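Local coordinates for adapter protein MecA 1 (Bacillus subtilis, PDB 3JTP) that acts as an adaptor that targets unfolded, aggregated and regulatory proteins to the ClpC protease, here represented by the C-terminal domain that interacts with ClpC, at residues Thr33-Glu38 and Gly80-Ser85. The protein carries 3 engineered substitutions. Residues are numbered along the deposited sequence; the frame is centred on the assembly and turned at random.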
loop_
_atom_site.group_PDB
_atom_site.type_symbol
_atom_site.label_atom_id
_atom_site.label_comp_id
_atom_site.label_asym_id
_atom_site.label_seq_id
_atom_site.Cartn_x
_atom_site.Cartn_y
_atom_site.Cartn_z
ATOM N N THR A 33 -0.177 -1.734 5.412
ATOM C CA THR A 33 1.147 -2.093 5.913
ATOM C C THR A 33 2.126 -2.119 4.742
ATOM O O THR A 33 1.812 -2.621 3.660
ATOM C CB THR A 33 1.129 -3.448 6.681
ATOM O OG1 THR A 33 0.246 -3.332 7.802
ATOM C CG2 THR A 33 2.538 -3.845 7.186
ATOM N N LEU A 34 3.306 -1.549 4.953
ATOM C CA LEU A 34 4.281 -1.422 3.880
ATOM C C LEU A 34 5.505 -2.304 4.117
ATOM O O LEU A 34 6.063 -2.305 5.213
ATOM C CB LEU A 34 4.691 0.051 3.718
ATOM C CG LEU A 34 5.702 0.368 2.612
ATOM C CD1 LEU A 34 5.054 0.366 1.217
ATOM C CD2 LEU A 34 6.374 1.715 2.893
ATOM N N TYR A 35 5.906 -3.049 3.085
ATOM C CA TYR A 35 7.103 -3.884 3.120
ATOM C C TYR A 35 8.012 -3.531 1.935
ATOM O O TYR A 35 7.537 -2.971 0.943
ATOM C CB TYR A 35 6.745 -5.378 2.988
ATOM C CG TYR A 35 5.904 -5.973 4.090
ATOM C CD1 TYR A 35 6.463 -6.782 5.081
ATOM C CD2 TYR A 35 4.539 -5.752 4.125
ATOM C CE1 TYR A 35 5.671 -7.333 6.084
ATOM C CE2 TYR A 35 3.749 -6.289 5.115
ATOM C CZ TYR A 35 4.310 -7.070 6.087
ATOM O OH TYR A 35 3.475 -7.570 7.052
ATOM N N SER A 36 9.298 -3.878 2.016
ATOM C CA SER A 36 10.122 -3.985 0.801
ATOM C C SER A 36 10.471 -5.433 0.555
ATOM O O SER A 36 10.477 -6.241 1.484
ATOM C CB SER A 36 11.420 -3.161 0.864
ATOM O OG SER A 36 12.145 -3.380 2.063
ATOM N N PHE A 37 10.785 -5.749 -0.697
ATOM C CA PHE A 37 11.147 -7.098 -1.067
ATOM C C PHE A 37 11.740 -7.091 -2.477
ATOM O O PHE A 37 11.101 -6.654 -3.437
ATOM C CB PHE A 37 9.919 -8.013 -0.959
ATOM C CG PHE A 37 10.186 -9.448 -1.320
ATOM C CD1 PHE A 37 10.984 -10.247 -0.510
ATOM C CD2 PHE A 37 9.616 -10.009 -2.458
ATOM C CE1 PHE A 37 11.231 -11.589 -0.845
ATOM C CE2 PHE A 37 9.856 -11.349 -2.797
ATOM C CZ PHE A 37 10.665 -12.136 -1.995
ATOM N N GLU A 38 12.986 -7.543 -2.589
ATOM C CA GLU A 38 13.624 -7.683 -3.884
ATOM C C GLU A 38 13.525 -6.412 -4.719
ATOM O O GLU A 38 13.136 -6.469 -5.884
ATOM C CB GLU A 38 12.971 -8.820 -4.678
ATOM C CG GLU A 38 13.213 -10.203 -4.139
ATOM C CD GLU A 38 14.685 -10.499 -3.960
ATOM O OE1 GLU A 38 15.496 -10.098 -4.835
ATOM O OE2 GLU A 38 15.025 -11.138 -2.941
ATOM N N GLY A 80 10.677 -10.418 3.775
ATOM C CA GLY A 80 10.631 -9.002 3.473
ATOM C C GLY A 80 10.988 -8.140 4.670
ATOM O O GLY A 80 10.972 -8.595 5.815
ATOM N N LYS A 81 11.315 -6.879 4.412
ATOM C CA LYS A 81 11.550 -5.942 5.498
ATOM C C LYS A 81 10.248 -5.230 5.801
ATOM O O LYS A 81 9.661 -4.575 4.934
ATOM C CB LYS A 81 12.640 -4.927 5.121
ATOM C CG LYS A 81 12.812 -3.799 6.122
ATOM C CD LYS A 81 13.410 -4.297 7.425
ATOM C CE LYS A 81 13.319 -3.205 8.496
ATOM N NZ LYS A 81 14.108 -3.545 9.719
ATOM N N LEU A 82 9.780 -5.340 7.030
ATOM C CA LEU A 82 8.593 -4.615 7.423
ATOM C C LEU A 82 8.997 -3.171 7.681
ATOM O O LEU A 82 9.923 -2.905 8.440
ATOM C CB LEU A 82 7.972 -5.250 8.660
ATOM C CG LEU A 82 6.861 -4.489 9.368
ATOM C CD1 LEU A 82 5.729 -4.175 8.422
ATOM C CD2 LEU A 82 6.359 -5.320 10.562
ATOM N N ILE A 83 8.311 -2.231 7.038
ATOM C CA ILE A 83 8.743 -0.830 7.100
ATOM C C ILE A 83 7.835 -0.040 8.033
ATOM O O ILE A 83 8.315 0.579 8.985
ATOM C CB ILE A 83 8.851 -0.194 5.668
ATOM C CG1 ILE A 83 9.855 -0.986 4.830
ATOM C CG2 ILE A 83 9.249 1.291 5.732
ATOM C CD1 ILE A 83 9.700 -0.805 3.325
ATOM N N ILE A 84 6.529 -0.075 7.762
ATOM C CA ILE A 84 5.518 0.485 8.662
ATOM C C ILE A 84 4.347 -0.495 8.733
ATOM O O ILE A 84 3.947 -1.065 7.702
ATOM C CB ILE A 84 4.955 1.837 8.142
ATOM C CG1 ILE A 84 6.078 2.771 7.703
ATOM C CG2 ILE A 84 4.063 2.509 9.210
ATOM C CD1 ILE A 84 6.799 3.430 8.857
ATOM N N SER A 85 3.786 -0.699 9.925
ATOM C CA SER A 85 2.567 -1.506 10.001
ATOM C C SER A 85 1.315 -0.683 10.279
ATOM O O SER A 85 1.354 0.309 11.001
ATOM C CB SER A 85 2.686 -2.665 10.999
ATOM O OG SER A 85 3.163 -2.241 12.260
#
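Strands 33-37 and 81-84 run antiparallel, their axes 4.7 Å apart at closest approach and their directions 144° apart. Leu34 N donates to Ile84 O at 2.9 Å, nearly along the C=O axis. Leu34 O accepts two N-H groups: Ile83 N at 2.9 Å and, weakly, Ile84 N at 3.4 Å. Further along, Ser36 and Lys81 exchange a pair of backbone hydrogen bonds. Between the bulge and this pair, Tyr35 and Leu82 form a non-hydrogen-bonded pair. With CG anti to the carbonyl carbon (chi1 -63°), the Tyr35 ring lies where Leu82 CD1 sits over one face, 4.1 Å from the Tyr35 centroid, in a CH-pi contact offset toward the rim. The same methyl presses on Thr33 CG2, where Leu82 CD1 is only 3.4 Å away, a tight fit. Thr33 OG1 is hydrogen-bonded to Glu86 N. An alanine in place of Tyr35 would remove the ring and would probably leave Leu82 CD1 less well packed, and would also lose contacts to Ile73 and Glu77 of helix 73-79. Ile83 points toward the partner strand; its CD1 reaches Ser36 N at 3.4 Å, and its side chain crosses that of Leu34 obliquely, CG2 against Leu34 CD2. Two residues, Ile83 and Ile84, stand against one, Leu34: a classic beta bulge on strand 81-84, outermost in this chain's antiparallel sheet, in the MecA C-terminal domain.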